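Local coordinates for protein alcohol dehydrogenase (Thermus sp., PDB 4CPD) that probably catalyses the NAD-dependent interconversion of alcohols with aldehydes or ketones, as a zinc-containing medium-chain dehydrogenase that binds NAD and zinc, at residues V180-I185 against A210-I215; V187-V190 against K195-A198; P203-R208 against E337-L342. All coordinates share one frame; numbering follows the deposited sequence.

Contact 1 (V180-I185 against A210-I215). With NAD (nicotinamide-adenine-dinucleotide), chain G.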
loop_
_atom_site.group_PDB
_atom_site.type_symbol
_atom_site.label_atom_id
_atom_site.label_comp_id
_atom_site.label_asym_id
_atom_site.label_seq_id
_atom_site.Cartn_x
_atom_site.Cartn_y
_atom_site.Cartn_z
ATOM N N VAL A 180 -17.088 -6.310 -11.896
ATOM C CA VAL A 180 -15.865 -6.491 -11.100
ATOM C C VAL A 180 -16.211 -6.542 -9.635
ATOM O O VAL A 180 -15.772 -7.444 -8.948
ATOM C CB VAL A 180 -14.835 -5.388 -11.381
ATOM C CG1 VAL A 180 -13.682 -5.440 -10.388
ATOM C CG2 VAL A 180 -14.309 -5.523 -12.819
ATOM N N GLY A 181 -17.027 -5.591 -9.190
ATOM C CA GLY A 181 -17.508 -5.580 -7.817
ATOM C C GLY A 181 -18.211 -6.861 -7.404
ATOM O O GLY A 181 -18.056 -7.348 -6.271
ATOM N N LEU A 182 -18.985 -7.406 -8.335
ATOM C CA LEU A 182 -19.734 -8.628 -8.072
ATOM C C LEU A 182 -18.799 -9.810 -7.962
ATOM O O LEU A 182 -19.033 -10.680 -7.136
ATOM C CB LEU A 182 -20.796 -8.862 -9.141
ATOM C CG LEU A 182 -21.885 -7.769 -9.132
ATOM C CD1 LEU A 182 -22.725 -7.839 -10.408
ATOM C CD2 LEU A 182 -22.780 -7.870 -7.908
ATOM N N MET A 183 -17.733 -9.841 -8.761
ATOM C CA MET A 183 -16.708 -10.881 -8.587
ATOM C C MET A 183 -16.086 -10.757 -7.178
ATOM O O MET A 183 -15.887 -11.756 -6.453
ATOM C CB MET A 183 -15.599 -10.769 -9.619
ATOM C CG MET A 183 -16.027 -10.862 -11.071
ATOM S SD MET A 183 -16.587 -12.486 -11.623
ATOM C CE MET A 183 -18.354 -12.193 -11.580
ATOM N N ALA A 184 -15.789 -9.524 -6.792
ATOM C CA ALA A 184 -15.156 -9.279 -5.517
ATOM C C ALA A 184 -16.026 -9.779 -4.387
ATOM O O ALA A 184 -15.542 -10.452 -3.467
ATOM C CB ALA A 184 -14.878 -7.790 -5.337
ATOM N N ILE A 185 -17.311 -9.445 -4.447
ATOM C CA ILE A 185 -18.243 -9.910 -3.424
ATOM C C ILE A 185 -18.215 -11.430 -3.270
ATOM O O ILE A 185 -18.005 -11.948 -2.182
ATOM C CB ILE A 185 -19.662 -9.450 -3.714
ATOM C CG1 ILE A 185 -19.756 -7.956 -3.506
ATOM C CG2 ILE A 185 -20.633 -10.110 -2.769
ATOM C CD1 ILE A 185 -20.980 -7.338 -4.153
ATOM N N ALA A 210 -26.740 -8.241 -3.094
ATOM C CA ALA A 210 -27.378 -8.868 -1.935
ATOM C C ALA A 210 -27.526 -10.375 -2.113
ATOM O O ALA A 210 -27.284 -11.133 -1.193
ATOM C CB ALA A 210 -28.723 -8.228 -1.661
ATOM N N SER A 211 -27.890 -10.828 -3.300
ATOM C CA SER A 211 -28.039 -12.268 -3.492
ATOM C C SER A 211 -26.732 -13.017 -3.260
ATOM O O SER A 211 -26.756 -14.185 -2.889
ATOM C CB SER A 211 -28.593 -12.580 -4.883
ATOM O OG SER A 211 -28.004 -11.745 -5.862
ATOM N N LEU A 212 -25.601 -12.335 -3.487
ATOM C CA LEU A 212 -24.252 -12.929 -3.351
ATOM C C LEU A 212 -23.751 -12.917 -1.906
ATOM O O LEU A 212 -22.760 -13.571 -1.565
ATOM C CB LEU A 212 -23.256 -12.212 -4.253
ATOM C CG LEU A 212 -23.458 -12.465 -5.750
ATOM C CD1 LEU A 212 -22.724 -11.414 -6.570
ATOM C CD2 LEU A 212 -22.991 -13.863 -6.131
ATOM N N GLY A 213 -24.461 -12.181 -1.065
ATOM C CA GLY A 213 -24.281 -12.254 0.372
ATOM C C GLY A 213 -23.883 -10.937 0.997
ATOM O O GLY A 213 -23.521 -10.920 2.148
ATOM N N ALA A 214 -23.942 -9.834 0.254
ATOM C CA ALA A 214 -23.534 -8.548 0.791
ATOM C C ALA A 214 -24.709 -7.778 1.342
ATOM O O ALA A 214 -25.852 -7.967 0.917
ATOM C CB ALA A 214 -22.840 -7.727 -0.284
ATOM N N ILE A 215 -24.409 -6.888 2.281
ATOM C CA ILE A 215 -25.336 -5.844 2.716
ATOM C C ILE A 215 -25.275 -4.667 1.730
ATOM O O ILE A 215 -24.269 -3.961 1.672
ATOM C CB ILE A 215 -24.958 -5.354 4.108
ATOM C CG1 ILE A 215 -25.140 -6.483 5.114
ATOM C CG2 ILE A 215 -25.786 -4.146 4.495
ATOM C CD1 ILE A 215 -24.584 -6.196 6.500
HETATM P PA NAD G . -19.097 -0.977 -15.060
HETATM O O1A NAD G . -19.980 -1.964 -15.827
HETATM O O2A NAD G . -19.017 0.473 -15.528
HETATM O O5B NAD G . -19.408 -0.956 -13.471
HETATM C C5B NAD G . -19.292 0.250 -12.717
HETATM C C4B NAD G . -20.289 0.237 -11.561
HETATM O O4B NAD G . -19.969 1.278 -10.629
HETATM C C3B NAD G . -21.719 0.479 -12.058
HETATM O O3B NAD G . -22.682 -0.393 -11.446
HETATM C C2B NAD G . -22.007 1.893 -11.641
HETATM O O2B NAD G . -23.401 2.106 -11.400
HETATM C C1B NAD G . -21.171 2.002 -10.381
HETATM N N9A NAD G . -20.889 3.407 -10.086
HETATM C C8A NAD G . -20.523 4.334 -10.995
HETATM N N7A NAD G . -20.359 5.524 -10.371
HETATM C C5A NAD G . -20.616 5.353 -9.053
HETATM C C6A NAD G . -20.612 6.197 -7.842
HETATM N N6A NAD G . -20.286 7.494 -7.962
HETATM N N1A NAD G . -20.942 5.650 -6.642
HETATM C C2A NAD G . -21.266 4.347 -6.532
HETATM N N3A NAD G . -21.289 3.518 -7.603
HETATM C C4A NAD G . -20.976 3.950 -8.863
HETATM O O3 NAD G . -17.566 -1.512 -15.057
HETATM P PN NAD G . -16.990 -2.962 -14.617
HETATM O O1N NAD G . -17.071 -3.806 -15.874
HETATM O O2N NAD G . -17.546 -3.404 -13.259
HETATM O O5D NAD G . -15.450 -2.575 -14.310
HETATM C C5D NAD G . -15.169 -1.973 -13.031
HETATM C C4D NAD G . -14.046 -0.939 -13.026
HETATM O O4D NAD G . -12.799 -1.636 -12.893
HETATM C C3D NAD G . -13.948 -0.100 -14.301
HETATM O O3D NAD G . -13.469 1.209 -13.948
HETATM C C2D NAD G . -12.956 -0.882 -15.166
HETATM O O2D NAD G . -12.294 -0.125 -16.212
HETATM C C1D NAD G . -12.008 -1.389 -14.077
HETATM N N1N NAD G . -11.216 -2.568 -14.462
HETATM C C2N NAD G . -9.943 -2.531 -14.057
HETATM C C3N NAD G . -9.054 -3.560 -14.332
HETATM C C7N NAD G . -7.660 -3.390 -13.800
HETATM O O7N NAD G . -6.703 -3.918 -14.343
HETATM N N7N NAD G . -7.513 -2.650 -12.684
HETATM C C4N NAD G . -9.508 -4.678 -15.052
HETATM C C5N NAD G . -10.843 -4.710 -15.472
HETATM C C6N NAD G . -11.690 -3.632 -15.164
#

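Contact 2 (V187-V190 against K195-A198)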
loop_
_atom_site.group_PDB
_atom_site.type_symbol
_atom_site.label_atom_id
_atom_site.label_comp_id
_atom_site.label_asym_id
_atom_site.label_seq_id
_atom_site.Cartn_x
_atom_site.Cartn_y
_atom_site.Cartn_z
ATOM N N VAL A 187 -15.967 -13.595 -4.215
ATOM C CA VAL A 187 -14.649 -14.062 -3.772
ATOM C C VAL A 187 -14.514 -13.804 -2.287
ATOM O O VAL A 187 -14.099 -14.688 -1.524
ATOM C CB VAL A 187 -13.497 -13.328 -4.478
ATOM C CG1 VAL A 187 -12.159 -13.668 -3.823
ATOM C CG2 VAL A 187 -13.462 -13.663 -5.959
ATOM N N ALA A 188 -14.863 -12.590 -1.871
ATOM C CA ALA A 188 -14.705 -12.232 -0.469
ATOM C C ALA A 188 -15.409 -13.264 0.414
ATOM O O ALA A 188 -14.856 -13.754 1.405
ATOM C CB ALA A 188 -15.237 -10.844 -0.208
ATOM N N GLN A 189 -16.619 -13.623 0.014
ATOM C CA GLN A 189 -17.374 -14.725 0.653
ATOM C C GLN A 189 -16.561 -15.994 0.821
ATOM O O GLN A 189 -16.325 -16.441 1.907
ATOM C CB GLN A 189 -18.599 -15.081 -0.173
ATOM C CG GLN A 189 -19.647 -15.820 0.616
ATOM C CD GLN A 189 -20.406 -14.874 1.519
ATOM O OE1 GLN A 189 -20.545 -13.700 1.206
ATOM N NE2 GLN A 189 -20.901 -15.379 2.645
ATOM N N VAL A 190 -16.070 -16.529 -0.266
ATOM C CA VAL A 190 -15.318 -17.773 -0.220
ATOM C C VAL A 190 -13.956 -17.653 0.526
ATOM O O VAL A 190 -13.412 -18.660 0.982
ATOM C CB VAL A 190 -15.162 -18.270 -1.668
ATOM C CG1 VAL A 190 -14.188 -19.438 -1.782
ATOM C CG2 VAL A 190 -16.544 -18.602 -2.215
ATOM N N LYS A 195 -18.204 -10.205 6.959
ATOM C CA LYS A 195 -19.258 -9.329 6.536
ATOM C C LYS A 195 -18.767 -8.503 5.323
ATOM O O LYS A 195 -17.627 -8.041 5.286
ATOM C CB LYS A 195 -19.644 -8.404 7.673
ATOM C CG LYS A 195 -20.724 -7.402 7.275
ATOM C CD LYS A 195 -21.100 -6.459 8.400
ATOM C CE LYS A 195 -21.969 -7.147 9.442
ATOM N NZ LYS A 195 -22.615 -6.136 10.326
ATOM N N ILE A 196 -19.644 -8.320 4.345
ATOM C CA ILE A 196 -19.319 -7.681 3.096
ATOM C C ILE A 196 -20.354 -6.637 2.826
ATOM O O ILE A 196 -21.532 -6.918 2.943
ATOM C CB ILE A 196 -19.360 -8.675 1.912
ATOM C CG1 ILE A 196 -18.456 -9.883 2.175
ATOM C CG2 ILE A 196 -18.973 -7.971 0.607
ATOM C CD1 ILE A 196 -18.621 -10.986 1.152
ATOM N N LEU A 197 -19.921 -5.449 2.425
ATOM C CA LEU A 197 -20.824 -4.329 2.145
ATOM C C LEU A 197 -20.657 -3.853 0.716
ATOM O O LEU A 197 -19.537 -3.634 0.258
ATOM C CB LEU A 197 -20.508 -3.176 3.085
ATOM C CG LEU A 197 -20.524 -3.623 4.538
ATOM C CD1 LEU A 197 -19.335 -3.086 5.303
ATOM C CD2 LEU A 197 -21.821 -3.208 5.191
ATOM N N ALA A 198 -21.764 -3.667 0.018
ATOM C CA ALA A 198 -21.711 -3.274 -1.375
ATOM C C ALA A 198 -22.322 -1.916 -1.498
ATOM O O ALA A 198 -23.435 -1.705 -1.070
ATOM C CB ALA A 198 -22.432 -4.279 -2.264
#

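Contact 3 (P203-R208 against E337-L342). With NAD (nicotinamide-adenine-dinucleotide), chain G.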
loop_
_atom_site.group_PDB
_atom_site.type_symbol
_atom_site.label_atom_id
_atom_site.label_comp_id
_atom_site.label_asym_id
_atom_site.label_seq_id
_atom_site.Cartn_x
_atom_site.Cartn_y
_atom_site.Cartn_z
ATOM N N PRO A 203 -30.357 -0.092 -8.209
ATOM C CA PRO A 203 -31.037 -1.152 -7.470
ATOM C C PRO A 203 -30.878 -2.543 -8.047
ATOM O O PRO A 203 -30.657 -3.491 -7.299
ATOM C CB PRO A 203 -32.486 -0.712 -7.530
ATOM C CG PRO A 203 -32.398 0.775 -7.452
ATOM C CD PRO A 203 -31.171 1.139 -8.237
ATOM N N GLU A 204 -30.995 -2.668 -9.364
ATOM C CA GLU A 204 -30.780 -3.968 -10.017
ATOM C C GLU A 204 -29.435 -4.599 -9.575
ATOM O O GLU A 204 -29.386 -5.768 -9.227
ATOM C CB GLU A 204 -30.883 -3.835 -11.554
ATOM N N ARG A 205 -28.368 -3.799 -9.548
ATOM C CA ARG A 205 -27.009 -4.269 -9.203
ATOM C C ARG A 205 -26.901 -4.536 -7.691
ATOM O O ARG A 205 -26.385 -5.579 -7.280
ATOM C CB ARG A 205 -25.928 -3.294 -9.739
ATOM C CG ARG A 205 -26.091 -3.052 -11.245
ATOM C CD ARG A 205 -24.888 -2.471 -11.988
ATOM N NE ARG A 205 -24.866 -2.870 -13.416
ATOM C CZ ARG A 205 -23.909 -2.544 -14.293
ATOM N NH1 ARG A 205 -22.885 -1.796 -13.906
ATOM N NH2 ARG A 205 -23.967 -2.961 -15.558
ATOM N N LEU A 206 -27.432 -3.635 -6.870
ATOM C CA LEU A 206 -27.492 -3.876 -5.428
ATOM C C LEU A 206 -28.288 -5.146 -5.058
ATOM O O LEU A 206 -27.943 -5.863 -4.125
ATOM C CB LEU A 206 -28.063 -2.653 -4.704
ATOM C CG LEU A 206 -27.204 -1.392 -4.790
ATOM C CD1 LEU A 206 -27.983 -0.149 -4.404
ATOM C CD2 LEU A 206 -25.965 -1.504 -3.908
ATOM N N GLU A 207 -29.368 -5.418 -5.771
ATOM C CA GLU A 207 -30.136 -6.647 -5.559
ATOM C C GLU A 207 -29.258 -7.853 -5.821
ATOM O O GLU A 207 -29.273 -8.829 -5.091
ATOM C CB GLU A 207 -31.375 -6.689 -6.482
ATOM C CG GLU A 207 -32.611 -5.990 -5.918
ATOM N N ARG A 208 -28.487 -7.767 -6.887
ATOM C CA ARG A 208 -27.554 -8.817 -7.250
ATOM C C ARG A 208 -26.473 -8.975 -6.175
ATOM O O ARG A 208 -26.105 -10.091 -5.788
ATOM C CB ARG A 208 -26.912 -8.490 -8.602
ATOM C CG ARG A 208 -26.727 -9.697 -9.496
ATOM C CD ARG A 208 -28.036 -10.086 -10.189
ATOM N NE ARG A 208 -27.779 -11.007 -11.289
ATOM C CZ ARG A 208 -27.285 -12.235 -11.144
ATOM N NH1 ARG A 208 -26.990 -12.716 -9.938
ATOM N NH2 ARG A 208 -27.077 -12.988 -12.215
ATOM N N GLU A 337 -28.422 -1.547 -19.356
ATOM C CA GLU A 337 -29.528 -2.474 -19.545
ATOM C C GLU A 337 -29.070 -3.932 -19.507
ATOM O O GLU A 337 -29.806 -4.810 -19.095
ATOM C CB GLU A 337 -30.238 -2.163 -20.858
ATOM C CG GLU A 337 -31.158 -0.945 -20.754
ATOM C CD GLU A 337 -31.509 -0.322 -22.101
ATOM O OE1 GLU A 337 -31.585 -1.048 -23.117
ATOM O OE2 GLU A 337 -31.694 0.914 -22.137
ATOM N N ALA A 338 -27.847 -4.193 -19.933
ATOM C CA ALA A 338 -27.205 -5.471 -19.635
ATOM C C ALA A 338 -26.250 -5.324 -18.451
ATOM O O ALA A 338 -25.681 -4.258 -18.213
ATOM C CB ALA A 338 -26.460 -5.989 -20.850
ATOM N N LEU A 339 -26.083 -6.413 -17.719
ATOM C CA LEU A 339 -25.123 -6.496 -16.635
ATOM C C LEU A 339 -23.756 -6.995 -17.141
ATOM O O LEU A 339 -22.706 -6.426 -16.831
ATOM C CB LEU A 339 -25.644 -7.449 -15.572
ATOM C CG LEU A 339 -24.806 -7.571 -14.295
ATOM C CD1 LEU A 339 -24.645 -6.210 -13.616
ATOM C CD2 LEU A 339 -25.433 -8.576 -13.335
ATOM N N LYS A 340 -23.789 -8.081 -17.897
ATOM C CA LYS A 340 -22.617 -8.594 -18.557
ATOM C C LYS A 340 -23.021 -9.250 -19.851
ATOM O O LYS A 340 -23.927 -10.089 -19.871
ATOM C CB LYS A 340 -21.901 -9.611 -17.678
ATOM C CG LYS A 340 -20.591 -10.149 -18.264
ATOM C CD LYS A 340 -19.510 -9.065 -18.383
ATOM C CE LYS A 340 -18.194 -9.641 -18.867
ATOM N NZ LYS A 340 -17.102 -8.648 -18.796
ATOM N N VAL A 341 -22.329 -8.861 -20.921
ATOM C CA VAL A 341 -22.581 -9.386 -22.252
ATOM C C VAL A 341 -21.467 -10.309 -22.698
ATOM O O VAL A 341 -20.279 -9.957 -22.645
ATOM C CB VAL A 341 -22.707 -8.265 -23.298
ATOM C CG1 VAL A 341 -23.114 -8.855 -24.646
ATOM C CG2 VAL A 341 -23.740 -7.244 -22.868
ATOM N N LEU A 342 -21.860 -11.482 -23.156
ATOM C CA LEU A 342 -20.928 -12.435 -23.724
ATOM C C LEU A 342 -21.315 -12.664 -25.178
ATOM O O LEU A 342 -22.474 -12.841 -25.470
ATOM C CB LEU A 342 -21.001 -13.734 -22.928
ATOM C CG LEU A 342 -19.790 -14.099 -22.115
ATOM C CD1 LEU A 342 -19.314 -12.963 -21.258
ATOM C CD2 LEU A 342 -20.081 -15.324 -21.257
HETATM P PA NAD G . -19.097 -0.977 -15.060
HETATM O O1A NAD G . -19.980 -1.964 -15.827
HETATM O O2A NAD G . -19.017 0.473 -15.528
HETATM O O5B NAD G . -19.408 -0.956 -13.471
HETATM C C5B NAD G . -19.292 0.250 -12.717
HETATM C C4B NAD G . -20.289 0.237 -11.561
HETATM O O4B NAD G . -19.969 1.278 -10.629
HETATM C C3B NAD G . -21.719 0.479 -12.058
HETATM O O3B NAD G . -22.682 -0.393 -11.446
HETATM C C2B NAD G . -22.007 1.893 -11.641
HETATM O O2B NAD G . -23.401 2.106 -11.400
HETATM C C1B NAD G . -21.171 2.002 -10.381
HETATM N N9A NAD G . -20.889 3.407 -10.086
HETATM C C8A NAD G . -20.523 4.334 -10.995
HETATM N N7A NAD G . -20.359 5.524 -10.371
HETATM C C5A NAD G . -20.616 5.353 -9.053
HETATM C C6A NAD G . -20.612 6.197 -7.842
HETATM N N6A NAD G . -20.286 7.494 -7.962
HETATM N N1A NAD G . -20.942 5.650 -6.642
HETATM C C2A NAD G . -21.266 4.347 -6.532
HETATM N N3A NAD G . -21.289 3.518 -7.603
HETATM C C4A NAD G . -20.976 3.950 -8.863
HETATM O O3 NAD G . -17.566 -1.512 -15.057
HETATM P PN NAD G . -16.990 -2.962 -14.617
HETATM O O1N NAD G . -17.071 -3.806 -15.874
HETATM O O2N NAD G . -17.546 -3.404 -13.259
HETATM O O5D NAD G . -15.450 -2.575 -14.310
HETATM C C5D NAD G . -15.169 -1.973 -13.031
HETATM C C4D NAD G . -14.046 -0.939 -13.026
HETATM O O4D NAD G . -12.799 -1.636 -12.893
HETATM C C3D NAD G . -13.948 -0.100 -14.301
HETATM O O3D NAD G . -13.469 1.209 -13.948
HETATM C C2D NAD G . -12.956 -0.882 -15.166
HETATM O O2D NAD G . -12.294 -0.125 -16.212
HETATM C C1D NAD G . -12.008 -1.389 -14.077
HETATM N N1N NAD G . -11.216 -2.568 -14.462
HETATM C C2N NAD G . -9.943 -2.531 -14.057
HETATM C C3N NAD G . -9.054 -3.560 -14.332
HETATM C C7N NAD G . -7.660 -3.390 -13.800
HETATM O O7N NAD G . -6.703 -3.918 -14.343
HETATM N N7N NAD G . -7.513 -2.650 -12.684
HETATM C C4N NAD G . -9.508 -4.678 -15.052
HETATM C C5N NAD G . -10.843 -4.710 -15.472
HETATM C C6N NAD G . -11.690 -3.632 -15.164
#

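Contact 1 (V180-I185 against A210-I215)
O2N of the NAD pyrophosphate takes a nearly straight hydrogen bond from V180 N (3.2 Å, N-H...O angle 173°), made in the first turn of helix 179-190, where this amide points out of the helix end to the phosphate and the helix dipole would probably favour the negative charge. The V180 side chain follows the same cofactor: with CG1 anti to the backbone N (chi1 170°), V180 CG2 is left on the cofactor side, 3.5 Å from NAD O5D. Farther along the helix, L182 and I185, three residues apart on one face, receive the C-terminal turn of helix 203-212. L212 is the shared partner and lies athwart both. L212 CD1 meets L182 CD2 at 3.8 Å, while L212 CB rests 3.7 Å from I185 CG2. The same I185 CG2 methyl reaches A214 CB at 4.1 Å, a purely apolar contact. Between L212 and A214 the chain turns at G213, whose positive phi (120°) ends the helix in a Schellman motif with G213 N bonded to A210 O; a side chain there would jam against the preceding carbonyl. From this turn the chain enters strand 215-218. G181, in the turn of helix next to V180, is consistent with the glycine-rich motif of a Rossmann-type dinucleotide-binding domain, whose helix start meets the pyrophosphate.

Contact 2 (V187-V190 against K195-A198)
I196 carries the strand's share of this contact, its CD1 methyl reaching A188 CB (3.6 Å) and Q189 on helix 179-190. Strand 195-200 comes up to it from K195, which points away from the helix at its first bond and whose NZ forms a salt bridge with E231. At I196 the side chain turns to the helix: CG1 anti to the carbonyl carbon (chi1 -55°) and an extended chi2 carry CD1 to the A188 methyl. I196 CG1 lies 4.1 Å from A188 CB. I196 CD1 also meets Q189, 3.3 Å from Q189 OE1 and 3.5 Å from Q189 N. Q189 brings its amide there by a bend at chi2 (76°), and it crosses the isoleucine obliquely on the exposed side of the helix. L197 and A198 continue the strand, L197 touching helix 224-231 and A198 packing on A214. The unit is the beta-alpha-beta crossover of strand 171-175, helix 179-190 and strand 195-200. Apart from the Q189 carboxamide, the chemistry is apolar: the small A188 lets the isoleucine's end come close to the helix, consistent with packing that rests on shape more than on polar bonds between the two segments.

Contact 3 (P203-R208 against E337-L342)
R205 NH2 reaches A338 O from the edge of its guanidinium, near the plane, in a weak hydrogen bond of 3.4 Å and 135°, and this joins helix 203-212 to the loop before strand 341-344. The inner part of the contact is closely filled. L339 CD1 lies 3.4 Å from R205 NE, obliquely to the guanidinium, and the two side chains run alongside each other, pointing opposite ways. L339 reaches in because CG is anti to its backbone N (chi1 -175°), and R205 runs extended from CG to NE. At the end of that arm R205 NH1 donates a good bond to the ribose hydroxyl O3B of NAD (2.8 Å, 163°), which also lies at the guanidinium edge, and a weak one to the phosphate oxygen NAD O1A (3.5 Å). F333 and K336 touch R205 from the neighbouring helix 326-334 and loop. The outer part is looser: R208 meets L339 in a van der Waals contact on the partly exposed side, with R208 NE 3.9 Å from L339 CD2. Losing the guanidinium to an alanine here would probably leave NAD O3B without this partner, deprive A338 O of its weak donor and open a gap beside L339 CD1. One guanidinium thus bonds the adenosine ribose through NH1 and, weakly, the loop through NH2; its positive charge would probably be drawn to the pyrophosphate, and the shared group may couple the loop to the bound cofactor.

Contacts 1 and 2 lie side by side, their centres about 6 Å apart, and both use helix 179-190. The centre of contact 3 is about 12 Å from that of contact 1 and about 18 Å from that of contact 2. Contacts 1 and 3 share helix 203-212. Along the chain, contact 2 falls between the two halves of contact 1, while the segments of contacts 1 and 3 alternate. Strand 195-200 links the two helices and sits next to strand 215-218 in the parallel six-stranded sheet. Contact 3 leads from this nucleotide-binding domain to the loop that runs into strand 341-344 of the mixed sheet. Contacts 1 and 3 both touch NAD, at V180 and R205, so the cofactor sits where the two parts of the fold meet.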